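Local coordinates for putative acyl-[acyl-carrier-protein] desaturase DesA2 (Mycobacterium tuberculosis, PDB 1ZA0), which probably acts as a metal-dependent acyl-[acyl-carrier-protein] desaturase, introducing double bonds into acyl chains during mycobacterial fatty acid biosynthesis, at residues T151-A156 with D209-A214; A213-R218 with W261-E266. All coordinates share one frame; numbering follows the deposited sequence.

Contact 1 of 2, residues T151-A156 with D209-A214; sequences TLVYMA and DETIAA
Val-153 and Ala-214 mark the closest approach of two helical backbones, their CA atoms 6.7 Å apart, where helix 208-221 lies against helix 148-172. The fold is the ferritin-like four-helix bundle of the type 2 fatty acid desaturases, and helix 148-172 carries Glu-159, one of the ligands of the bound manganese. The approach is close because one side offers only a methyl: the CB of Ala-214 points toward the other helix, and Val-153 CG2 rests on it at 4.0 Å. Both branches of the valine are used. With chi1 at 167°, CG1 lies opposite the backbone N and runs to the main chain of Ala-214, while CG2 swings to the N side and spans the gap between Ala-214 and Thr-211. The threonine contributes its methyl, with CG2 4.2 Å from Val-153 CG2, a looser touch. Its hydroxyl is occupied within its own part of the chain: OG1 hydrogen-bonds to the carbonyl O of Thr-207, with a weak second bond to Cys-203 O, so the polar atom of this buried residue is satisfied. No hydrogen bond links the two segments, and what joins them is van der Waals contact among three buried residues. On the CG1 side of the valine, the nearest atom of segment 209-214 is the carbonyl oxygen of Ala-214, 3.9 Å from Val-153 CG1.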
loop_
_atom_site.group_PDB
_atom_site.type_symbol
_atom_site.label_atom_id
_atom_site.label_comp_id
_atom_site.label_asym_id
_atom_site.label_seq_id
_atom_site.Cartn_x
_atom_site.Cartn_y
_atom_site.Cartn_z
ATOM N N THR A 151 -0.383 5.251 -15.923
ATOM C CA THR A 151 -1.192 4.756 -14.846
ATOM C C THR A 151 -0.581 3.433 -14.337
ATOM O O THR A 151 -0.545 3.200 -13.105
ATOM C CB THR A 151 -2.674 4.552 -15.320
ATOM O OG1 THR A 151 -3.312 5.827 -15.552
ATOM C CG2 THR A 151 -3.535 3.945 -14.254
ATOM N N LEU A 152 -0.153 2.557 -15.276
ATOM C CA LEU A 152 0.388 1.269 -14.884
ATOM C C LEU A 152 1.717 1.479 -14.201
ATOM O O LEU A 152 2.020 0.776 -13.252
ATOM C CB LEU A 152 0.499 0.283 -16.061
ATOM C CG LEU A 152 -0.802 -0.140 -16.732
ATOM C CD1 LEU A 152 -0.527 -0.897 -18.133
ATOM C CD2 LEU A 152 -1.637 -1.005 -15.795
ATOM N N VAL A 153 2.508 2.441 -14.677
ATOM C CA VAL A 153 3.801 2.745 -14.107
ATOM C C VAL A 153 3.607 3.302 -12.661
ATOM O O VAL A 153 4.276 2.867 -11.766
ATOM C CB VAL A 153 4.547 3.755 -14.958
ATOM C CG1 VAL A 153 5.768 4.340 -14.220
ATOM C CG2 VAL A 153 4.975 3.064 -16.337
ATOM N N TYR A 154 2.687 4.256 -12.512
ATOM C CA TYR A 154 2.352 4.817 -11.216
ATOM C C TYR A 154 1.971 3.705 -10.220
ATOM O O TYR A 154 2.492 3.687 -9.131
ATOM C CB TYR A 154 1.217 5.841 -11.331
ATOM C CG TYR A 154 0.742 6.327 -9.986
ATOM C CD1 TYR A 154 1.461 7.320 -9.267
ATOM C CD2 TYR A 154 -0.343 5.748 -9.386
ATOM C CE1 TYR A 154 1.009 7.741 -7.975
ATOM C CE2 TYR A 154 -0.780 6.167 -8.127
ATOM C CZ TYR A 154 -0.100 7.138 -7.442
ATOM O OH TYR A 154 -0.582 7.499 -6.197
ATOM N N MET A 155 1.059 2.818 -10.599
ATOM C CA MET A 155 0.623 1.761 -9.749
ATOM C C MET A 155 1.749 0.788 -9.369
ATOM O O MET A 155 1.791 0.328 -8.221
ATOM C CB MET A 155 -0.511 0.991 -10.376
ATOM C CG MET A 155 -1.813 1.755 -10.476
ATOM S SD MET A 155 -2.394 2.437 -8.910
ATOM C CE MET A 155 -2.671 0.836 -8.025
ATOM N N ALA A 156 2.698 0.541 -10.274
ATOM C CA ALA A 156 3.786 -0.340 -9.928
ATOM C C ALA A 156 4.651 0.247 -8.825
ATOM O O ALA A 156 5.048 -0.469 -7.867
ATOM C CB ALA A 156 4.646 -0.679 -11.213
ATOM N N ASP A 209 9.529 3.833 -25.587
ATOM C CA ASP A 209 10.017 5.127 -25.189
ATOM C C ASP A 209 8.951 5.851 -24.382
ATOM O O ASP A 209 9.274 6.719 -23.597
ATOM C CB ASP A 209 10.418 6.007 -26.395
ATOM C CG ASP A 209 11.598 5.460 -27.167
ATOM O OD1 ASP A 209 12.606 5.026 -26.555
ATOM O OD2 ASP A 209 11.589 5.444 -28.411
ATOM N N GLU A 210 7.703 5.522 -24.641
ATOM C CA GLU A 210 6.559 5.980 -23.865
ATOM C C GLU A 210 6.711 5.518 -22.400
ATOM O O GLU A 210 6.644 6.336 -21.477
ATOM C CB GLU A 210 5.269 5.389 -24.470
ATOM C CG GLU A 210 4.009 6.179 -24.171
ATOM C CD GLU A 210 2.754 5.417 -24.515
ATOM O OE1 GLU A 210 1.699 5.709 -23.893
ATOM O OE2 GLU A 210 2.814 4.494 -25.386
ATOM N N THR A 211 6.949 4.209 -22.231
ATOM C CA THR A 211 7.078 3.584 -20.913
ATOM C C THR A 211 8.268 4.152 -20.145
ATOM O O THR A 211 8.138 4.568 -19.010
ATOM C CB THR A 211 7.083 2.061 -21.071
ATOM O OG1 THR A 211 5.909 1.662 -21.812
ATOM C CG2 THR A 211 6.896 1.354 -19.707
ATOM N N ILE A 212 9.401 4.301 -20.812
ATOM C CA ILE A 212 10.569 4.908 -20.218
ATOM C C ILE A 212 10.303 6.342 -19.754
ATOM O O ILE A 212 10.711 6.714 -18.633
ATOM C CB ILE A 212 11.837 4.789 -21.149
ATOM C CG1 ILE A 212 12.253 3.308 -21.266
ATOM C CG2 ILE A 212 13.011 5.599 -20.617
ATOM C CD1 ILE A 212 13.395 3.000 -22.245
ATOM N N ALA A 213 9.638 7.127 -20.592
ATOM C CA ALA A 213 9.303 8.494 -20.237
ATOM C C ALA A 213 8.375 8.539 -19.035
ATOM O O ALA A 213 8.528 9.388 -18.215
ATOM C CB ALA A 213 8.626 9.221 -21.430
ATOM N N ALA A 214 7.410 7.636 -18.994
ATOM C CA ALA A 214 6.516 7.531 -17.862
ATOM C C ALA A 214 7.307 7.170 -16.586
ATOM O O ALA A 214 7.092 7.766 -15.545
ATOM C CB ALA A 214 5.423 6.564 -18.151
#

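Contact 2 of 2, residues A213-R218 with W261-E266; sequences AAIAAR and WGLAGE
Ile-215 meets both Trp-261 and Leu-263, and it makes every direct contact between helical segment 213-218 and the loop that follows helix 247-260. Two alanines precede it in the segment, and the second, Ala-214, faces helix 148-172 instead. Then comes Ile-215, whose CB points toward the loop. Its CG1 stands opposite the carbonyl carbon (chi1 -66°), and a nearly extended chi2 of 166° stretches the chain so that CD1 is the leading atom. There CD1 sits in the corner between two side chains: Leu-263 CD1 is 3.7 Å from Ile-215 CD1, and Trp-261 CE3 lies 3.8 Å from the same methyl. The approach to the indole is oblique and reaches the CE3 and CZ3 atoms of its six-membered ring, where CZ3 also comes within 4.1 Å of Ile-215 CG1. NE1 of the indole is hydrogen-bonded to Ala-197 O on helix 176-206, which ties down the ring's orientation, and Arg-257 makes a cation-pi contact with it. Past the isoleucine, Ala-216 packs on Leu-269, and Arg-218 pairs with Asp-221 in a salt bridge. On the loop side, a type I turn runs from Leu-263 to Glu-266. Just before it, Gly-262, with its positive phi of 85°, is the first residue to leave helical backbone angles, and Leu-263 folds back onto Ile-258 in the hydrophobic contact characteristic of the Schellman motif at the C-terminal end of helix 247-260.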
loop_
_atom_site.group_PDB
_atom_site.type_symbol
_atom_site.label_atom_id
_atom_site.label_comp_id
_atom_site.label_asym_id
_atom_site.label_seq_id
_atom_site.Cartn_x
_atom_site.Cartn_y
_atom_site.Cartn_z
ATOM N N ALA A 213 9.638 7.127 -20.592
ATOM C CA ALA A 213 9.303 8.494 -20.237
ATOM C C ALA A 213 8.375 8.539 -19.035
ATOM O O ALA A 213 8.528 9.388 -18.215
ATOM C CB ALA A 213 8.626 9.221 -21.430
ATOM N N ALA A 214 7.410 7.636 -18.994
ATOM C CA ALA A 214 6.516 7.531 -17.862
ATOM C C ALA A 214 7.307 7.170 -16.586
ATOM O O ALA A 214 7.092 7.766 -15.545
ATOM C CB ALA A 214 5.423 6.564 -18.151
ATOM N N ILE A 215 8.281 6.276 -16.684
ATOM C CA ILE A 215 9.044 5.874 -15.519
ATOM C C ILE A 215 9.891 7.024 -15.041
ATOM O O ILE A 215 9.991 7.289 -13.814
ATOM C CB ILE A 215 9.898 4.596 -15.829
ATOM C CG1 ILE A 215 8.986 3.402 -16.096
ATOM C CG2 ILE A 215 10.883 4.346 -14.677
ATOM C CD1 ILE A 215 9.677 2.185 -16.745
ATOM N N ALA A 216 10.482 7.756 -15.984
ATOM C CA ALA A 216 11.278 8.939 -15.629
ATOM C C ALA A 216 10.464 9.982 -14.890
ATOM O O ALA A 216 10.892 10.493 -13.859
ATOM C CB ALA A 216 11.928 9.567 -16.896
ATOM N N ALA A 217 9.266 10.248 -15.376
ATOM C CA ALA A 217 8.425 11.314 -14.793
ATOM C C ALA A 217 7.917 10.949 -13.375
ATOM O O ALA A 217 7.924 11.793 -12.479
ATOM C CB ALA A 217 7.263 11.622 -15.726
ATOM N N ARG A 218 7.481 9.695 -13.176
ATOM C CA ARG A 218 7.118 9.191 -11.850
ATOM C C ARG A 218 8.297 9.179 -10.893
ATOM O O ARG A 218 8.168 9.641 -9.769
ATOM C CB ARG A 218 6.479 7.817 -11.952
ATOM C CG ARG A 218 5.068 7.865 -12.470
ATOM C CD ARG A 218 4.094 8.965 -11.794
ATOM N NE ARG A 218 3.321 9.624 -12.857
ATOM C CZ ARG A 218 3.658 10.748 -13.536
ATOM N NH1 ARG A 218 2.861 11.155 -14.505
ATOM N NH2 ARG A 218 4.727 11.489 -13.258
ATOM N N TRP A 261 13.394 -3.651 -13.656
ATOM C CA TRP A 261 12.968 -3.602 -15.077
ATOM C C TRP A 261 14.122 -3.686 -16.082
ATOM O O TRP A 261 13.901 -3.589 -17.281
ATOM C CB TRP A 261 12.115 -2.323 -15.395
ATOM C CG TRP A 261 10.646 -2.460 -14.938
ATOM C CD1 TRP A 261 9.822 -3.519 -15.115
ATOM C CD2 TRP A 261 9.895 -1.468 -14.266
ATOM N NE1 TRP A 261 8.587 -3.270 -14.569
ATOM C CE2 TRP A 261 8.607 -1.991 -14.049
ATOM C CE3 TRP A 261 10.185 -0.176 -13.820
ATOM C CZ2 TRP A 261 7.647 -1.300 -13.361
ATOM C CZ3 TRP A 261 9.240 0.530 -13.207
ATOM C CH2 TRP A 261 7.958 -0.028 -12.963
ATOM N N GLY A 262 15.357 -3.747 -15.604
ATOM C CA GLY A 262 16.493 -3.920 -16.478
ATOM C C GLY A 262 16.941 -2.579 -17.013
ATOM O O GLY A 262 17.704 -2.489 -17.983
ATOM N N LEU A 263 16.480 -1.514 -16.371
ATOM C CA LEU A 263 16.701 -0.174 -16.917
ATOM C C LEU A 263 17.771 0.635 -16.202
ATOM O O LEU A 263 17.781 1.854 -16.345
ATOM C CB LEU A 263 15.387 0.615 -16.939
ATOM C CG LEU A 263 14.293 0.022 -17.819
ATOM C CD1 LEU A 263 12.971 0.732 -17.600
ATOM C CD2 LEU A 263 14.692 -0.009 -19.314
ATOM N N ALA A 264 18.602 -0.019 -15.386
ATOM C CA ALA A 264 19.519 0.700 -14.488
ATOM C C ALA A 264 20.500 1.613 -15.228
ATOM O O ALA A 264 20.839 2.665 -14.714
ATOM C CB ALA A 264 20.297 -0.265 -13.540
ATOM N N GLY A 265 20.905 1.228 -16.436
ATOM C CA GLY A 265 21.828 2.022 -17.233
ATOM C C GLY A 265 21.178 2.808 -18.346
ATOM O O GLY A 265 21.839 3.376 -19.197
ATOM N N GLU A 266 19.864 2.788 -18.397
ATOM C CA GLU A 266 19.124 3.642 -19.310
ATOM C C GLU A 266 19.481 5.106 -19.073
ATOM O O GLU A 266 19.395 5.574 -17.937
ATOM C CB GLU A 266 17.635 3.420 -19.084
ATOM C CG GLU A 266 16.706 4.133 -20.021
ATOM C CD GLU A 266 16.891 3.698 -21.474
ATOM O OE1 GLU A 266 17.204 2.491 -21.759
ATOM O OE2 GLU A 266 16.712 4.589 -22.315
#

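Contacts 1 and 2 share Ala-213 and Ala-214 and use neighbouring faces of helix 208-221, with centres about 8 Å apart. They adjoin through side-chain packing: Val-153 CG1 lies 3.8 Å from Ile-215 CG1, and Ala-156 CB meets Trp-261 CZ2 at 3.7 Å, so segments 151-156 and 261-266 also touch directly. Ile-212 CD1 also packs against Glu-266 CD at 3.6 Å. The metal site is close but separate. Glu-159, which binds the manganese seen here and by similarity an iron, has its side chain about 11 Å from that of Val-153 and about 10 Å from that of Trp-261.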